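Local coordinates for protein group 3 allergen SMIPP-S Yv6023A04 (Sarcoptes scabiei type hominis, PDB 3H7O) that has the two-barrel fold of a trypsin-like S1 serine protease but is an inactivated paralogue that probably no longer cleaves peptide bonds, at residues T157-I162 against P201-G206; P12-V17 against L125-G130. The protein carries 3 engineered substitutions. All coordinates share one frame; numbering follows the deposited sequence.

Interaction 1. Residues T157-I162 against P201-G206; sequences TKYGPI and PKRPEG. With SO4 (sulfate ion), chain D.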
# COMPACT_ATOMS: atom_id res chain seq x y z
N THR A 157 9.53 18.92 -8.23
CA THR A 157 10.03 19.47 -9.50
C THR A 157 10.29 18.35 -10.53
O THR A 157 10.08 18.56 -11.72
CB THR A 157 11.25 20.44 -9.34
OG1 THR A 157 11.86 20.69 -10.61
CG2 THR A 157 12.30 19.90 -8.40
N LYS A 158 10.71 17.18 -10.06
CA LYS A 158 10.91 16.03 -10.94
C LYS A 158 9.59 15.51 -11.53
O LYS A 158 9.56 15.05 -12.67
CB LYS A 158 11.65 14.90 -10.22
CG LYS A 158 13.14 15.16 -10.06
CD LYS A 158 13.83 14.06 -9.29
CE LYS A 158 15.31 14.36 -9.15
NZ LYS A 158 16.04 13.26 -8.48
N TYR A 159 8.52 15.61 -10.76
CA TYR A 159 7.19 15.21 -11.22
C TYR A 159 6.53 16.24 -12.13
O TYR A 159 5.50 15.96 -12.75
CB TYR A 159 6.29 14.83 -10.04
CG TYR A 159 6.38 13.37 -9.68
CD1 TYR A 159 7.46 12.87 -8.94
CD2 TYR A 159 5.40 12.48 -10.10
CE1 TYR A 159 7.55 11.51 -8.62
CE2 TYR A 159 5.47 11.12 -9.78
CZ TYR A 159 6.54 10.65 -9.04
OH TYR A 159 6.60 9.30 -8.73
N GLY A 160 7.12 17.43 -12.19
CA GLY A 160 6.71 18.48 -13.13
C GLY A 160 5.25 18.88 -13.05
O GLY A 160 4.81 19.38 -12.01
N PRO A 161 4.49 18.67 -14.14
CA PRO A 161 3.08 19.07 -14.20
C PRO A 161 2.14 18.19 -13.37
O PRO A 161 0.96 18.53 -13.24
CB PRO A 161 2.75 18.94 -15.69
CG PRO A 161 3.67 17.89 -16.18
CD PRO A 161 4.95 18.08 -15.41
N ILE A 162 2.65 17.09 -12.82
CA ILE A 162 1.85 16.19 -11.99
C ILE A 162 1.76 16.73 -10.56
O ILE A 162 2.78 16.89 -9.88
CB ILE A 162 2.43 14.74 -11.98
CG1 ILE A 162 2.27 14.09 -13.36
CG2 ILE A 162 1.78 13.89 -10.88
CD1 ILE A 162 2.96 12.74 -13.51
N PRO A 201 1.05 6.62 -13.22
CA PRO A 201 1.40 6.00 -14.50
C PRO A 201 2.12 6.93 -15.47
O PRO A 201 2.94 6.48 -16.27
CB PRO A 201 0.04 5.57 -15.08
CG PRO A 201 -0.99 6.33 -14.28
CD PRO A 201 -0.39 6.47 -12.92
N LYS A 202 1.82 8.23 -15.40
CA LYS A 202 2.39 9.20 -16.34
C LYS A 202 3.67 9.87 -15.83
O LYS A 202 4.17 10.82 -16.44
CB LYS A 202 1.34 10.25 -16.73
CG LYS A 202 0.23 9.68 -17.59
CD LYS A 202 -0.91 10.68 -17.79
CE LYS A 202 -2.07 10.04 -18.55
NZ LYS A 202 -2.68 8.89 -17.81
N ARG A 203 4.22 9.36 -14.73
CA ARG A 203 5.42 9.92 -14.11
C ARG A 203 6.62 9.91 -15.06
O ARG A 203 6.70 9.06 -15.96
CB ARG A 203 5.76 9.19 -12.81
CG ARG A 203 6.43 7.84 -13.00
CD ARG A 203 6.49 7.11 -11.68
NE ARG A 203 7.61 6.18 -11.61
CZ ARG A 203 7.75 5.25 -10.67
NH1 ARG A 203 6.84 5.12 -9.71
NH2 ARG A 203 8.81 4.46 -10.69
N PRO A 204 7.57 10.85 -14.88
CA PRO A 204 8.70 10.90 -15.79
C PRO A 204 9.69 9.77 -15.51
O PRO A 204 9.70 9.21 -14.42
CB PRO A 204 9.36 12.25 -15.47
CG PRO A 204 8.40 12.98 -14.60
CD PRO A 204 7.63 11.93 -13.88
N GLU A 205 10.49 9.45 -16.52
CA GLU A 205 11.58 8.50 -16.36
C GLU A 205 12.50 8.93 -15.22
O GLU A 205 12.86 10.11 -15.11
CB GLU A 205 12.37 8.43 -17.66
CG GLU A 205 13.27 7.23 -17.78
CD GLU A 205 14.20 7.35 -18.96
OE1 GLU A 205 15.10 8.22 -18.92
OE2 GLU A 205 14.03 6.58 -19.92
N GLY A 206 12.85 7.98 -14.36
CA GLY A 206 13.80 8.23 -13.28
C GLY A 206 13.21 8.84 -12.02
O GLY A 206 13.91 9.02 -11.02
S SO4 D . 11.93 4.32 -14.92
O1 SO4 D . 13.32 4.21 -14.49
O2 SO4 D . 11.12 3.33 -14.21
O3 SO4 D . 11.84 4.09 -16.36
O4 SO4 D . 11.45 5.66 -14.61
O HOH W 1 15.53 10.67 -9.17
O HOH W 2 4.65 7.26 -8.92
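Lys158 meets Pro204 through its backbone: its carbonyl O comes within 3.1 Å of Pro204 CG, a tight fit of proline ring against helix end. Its extended side chain carries NZ to a water that also donates to Gly206 O. Tyr159 contributes its ring. Pro204 CD lies over one face, while Arg203 CB approaches Tyr159 CE2 obliquely at 3.6 Å; ring and guanidinium planes are turned 70° apart. Arg203 CG sits between the backbone N and the carbonyl carbon (chi1 78°). Tyr159 OH passes 3.7 Å from Arg203 CD, accepts a bond from a second water held by Arg203 NH1, and bonds to Pro208 O. A type II' turn, closed by Ile162 N to Tyr159 O (3.1 Å), swings the chain back, and Ile162 CD1 lies 3.7 Å from Lys202 O. Arg203 NH1 is salt-bridged to Glu209, and Gly206 N donates almost straight (168°) to O4 of a sulfate, probably from the crystallisation liquor. In this trypsin-like fold, helix 152-159, which carries Cys155 of the Cys155-Cys170 disulfide, thus rests its end on the loop between strands 192-197 and 209-213; in active relatives that loop lines the specificity pocket.

Interaction 2. Residues P12-V17 against L125-G130; sequences PWTVAV and LVSGYG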
# COMPACT_ATOMS: atom_id res chain seq x y z
N PRO A 12 4.69 -8.93 8.09
CA PRO A 12 3.42 -9.65 8.28
C PRO A 12 2.14 -8.80 8.19
O PRO A 12 1.04 -9.35 8.20
CB PRO A 12 3.56 -10.25 9.68
CG PRO A 12 4.50 -9.34 10.38
CD PRO A 12 5.47 -8.89 9.34
N TRP A 13 2.31 -7.48 8.09
CA TRP A 13 1.20 -6.55 7.88
C TRP A 13 0.82 -6.43 6.41
O TRP A 13 -0.20 -5.81 6.08
CB TRP A 13 1.59 -5.17 8.41
CG TRP A 13 2.97 -4.79 8.02
CD1 TRP A 13 3.38 -4.28 6.82
CD2 TRP A 13 4.15 -4.94 8.81
NE1 TRP A 13 4.73 -4.09 6.82
CE2 TRP A 13 5.24 -4.48 8.03
CE3 TRP A 13 4.40 -5.41 10.11
CZ2 TRP A 13 6.55 -4.48 8.51
CZ3 TRP A 13 5.71 -5.40 10.59
CH2 TRP A 13 6.77 -4.94 9.78
N THR A 14 1.63 -7.00 5.52
CA THR A 14 1.44 -6.86 4.08
C THR A 14 0.30 -7.75 3.60
O THR A 14 0.21 -8.93 3.97
CB THR A 14 2.73 -7.20 3.28
OG1 THR A 14 3.85 -6.50 3.85
CG2 THR A 14 2.59 -6.82 1.81
N VAL A 15 -0.58 -7.18 2.78
CA VAL A 15 -1.63 -7.95 2.13
C VAL A 15 -1.73 -7.57 0.65
O VAL A 15 -1.17 -6.55 0.23
CB VAL A 15 -3.03 -7.77 2.81
CG1 VAL A 15 -2.97 -8.09 4.29
CG2 VAL A 15 -3.59 -6.38 2.59
N ALA A 16 -2.41 -8.41 -0.12
CA ALA A 16 -2.84 -8.05 -1.46
C ALA A 16 -4.33 -7.74 -1.44
O ALA A 16 -5.13 -8.51 -0.86
CB ALA A 16 -2.55 -9.20 -2.44
N VAL A 17 -4.70 -6.63 -2.06
CA VAL A 17 -6.10 -6.25 -2.24
C VAL A 17 -6.51 -6.60 -3.67
O VAL A 17 -6.00 -6.02 -4.64
CB VAL A 17 -6.33 -4.75 -1.95
CG1 VAL A 17 -7.80 -4.36 -2.21
CG2 VAL A 17 -5.93 -4.41 -0.51
N LEU A 125 10.98 0.82 4.35
CA LEU A 125 10.87 -0.51 3.77
C LEU A 125 9.49 -0.65 3.13
O LEU A 125 8.47 -0.63 3.82
CB LEU A 125 11.10 -1.59 4.84
CG LEU A 125 11.02 -3.08 4.46
CD1 LEU A 125 12.19 -3.50 3.59
CD2 LEU A 125 10.96 -3.95 5.72
N VAL A 126 9.48 -0.78 1.81
CA VAL A 126 8.25 -1.00 1.07
C VAL A 126 8.14 -2.50 0.77
O VAL A 126 9.14 -3.13 0.46
CB VAL A 126 8.19 -0.14 -0.24
CG1 VAL A 126 9.35 -0.46 -1.18
CG2 VAL A 126 6.85 -0.29 -0.95
N SER A 127 6.94 -3.06 0.91
CA SER A 127 6.71 -4.46 0.57
C SER A 127 5.42 -4.64 -0.22
O SER A 127 4.46 -3.89 -0.05
CB SER A 127 6.69 -5.33 1.84
OG SER A 127 5.64 -4.94 2.70
N GLY A 128 5.41 -5.64 -1.10
CA GLY A 128 4.27 -5.90 -1.97
C GLY A 128 4.60 -6.83 -3.11
O GLY A 128 5.66 -7.47 -3.12
N TYR A 129 3.70 -6.88 -4.09
CA TYR A 129 3.66 -7.97 -5.06
C TYR A 129 3.80 -7.54 -6.51
O TYR A 129 3.94 -8.38 -7.40
CB TYR A 129 2.36 -8.77 -4.88
CG TYR A 129 2.20 -9.34 -3.49
CD1 TYR A 129 2.78 -10.56 -3.15
CD2 TYR A 129 1.47 -8.66 -2.51
CE1 TYR A 129 2.65 -11.09 -1.87
CE2 TYR A 129 1.32 -9.19 -1.23
CZ TYR A 129 1.91 -10.40 -0.92
OH TYR A 129 1.79 -10.94 0.34
N GLY A 130 3.76 -6.23 -6.76
CA GLY A 130 3.86 -5.71 -8.12
C GLY A 130 2.61 -6.01 -8.94
O GLY A 130 1.53 -6.23 -8.37
O HOH W 3 6.47 -3.04 4.56
O HOH W 4 0.18 -11.38 2.47
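The Tyr129 ring turns an edge to Val15: the carbonyl O of Val15 lies near the ring plane, 3.9 Å from Tyr129 CE2, while Thr14 CG2 and Ala16 N come up to that ring obliquely. The other flat group, the Trp13 indole, has Pro12 CD over one face, shifted toward the rim, and a water in its plane at the edge, where NE1 donates to it. Both rings sit at the seam of the chymotrypsin-like fold, where strand 14-19 of the closed barrel meets strand 123-128 of the second antiparallel sheet. The short segments run in nearly the same direction, 21° apart, yet no backbone hydrogen bond joins them; side chains and waters do the work. Ala16 CB adds an apolar touch to Tyr129 CE2 at 4.1 Å. Tyr129 points toward strand 14-19, with CG anti to the carbonyl carbon (chi1 -58°). At the far end of the ring the OH is bonded to Ser59 O and accepts from a water, 2.7 Å away, that also donates to Thr14 O, so this buried phenol has two polar partners. Pro186 of strand 186-189 packs against Trp13, Thr14 and Ser127, adding a third strand to the seam. Thr14 and Ser127 supply the direct polar link. Thr14 OG1 is also bonded to Val11 O, and the water at Trp13 NE1 donates to Leu125 O, which ties the indole to the start of segment 125-130. Ser127 OG lies between its own N and carbonyl carbon (chi1 62°). There it meets Thr14 OG1 at 2.6 Å and is hydrogen-bonded as well to the indole's water.

Overall arrangement
One fold holds a buried contact and a peripheral one. Interaction 2 lies near the centre of the molecule and joins the two barrels; interaction 1 lies at the surface, with its centre 24 Å from that of interaction 2 and nearest atoms about 10 Å apart. Both segments of interaction 2 precede those of interaction 1 in the sequence. They share the second sheet: strand 123-128 belongs to it, as do strands 192-197 and 209-213, whose connecting loop carries 201-206, while helix 152-159 follows its strand 143-150. In active trypsin-like proteases the corresponding loop borders the substrate cleft, and interaction 1 joins the end of helix 152-159 to it.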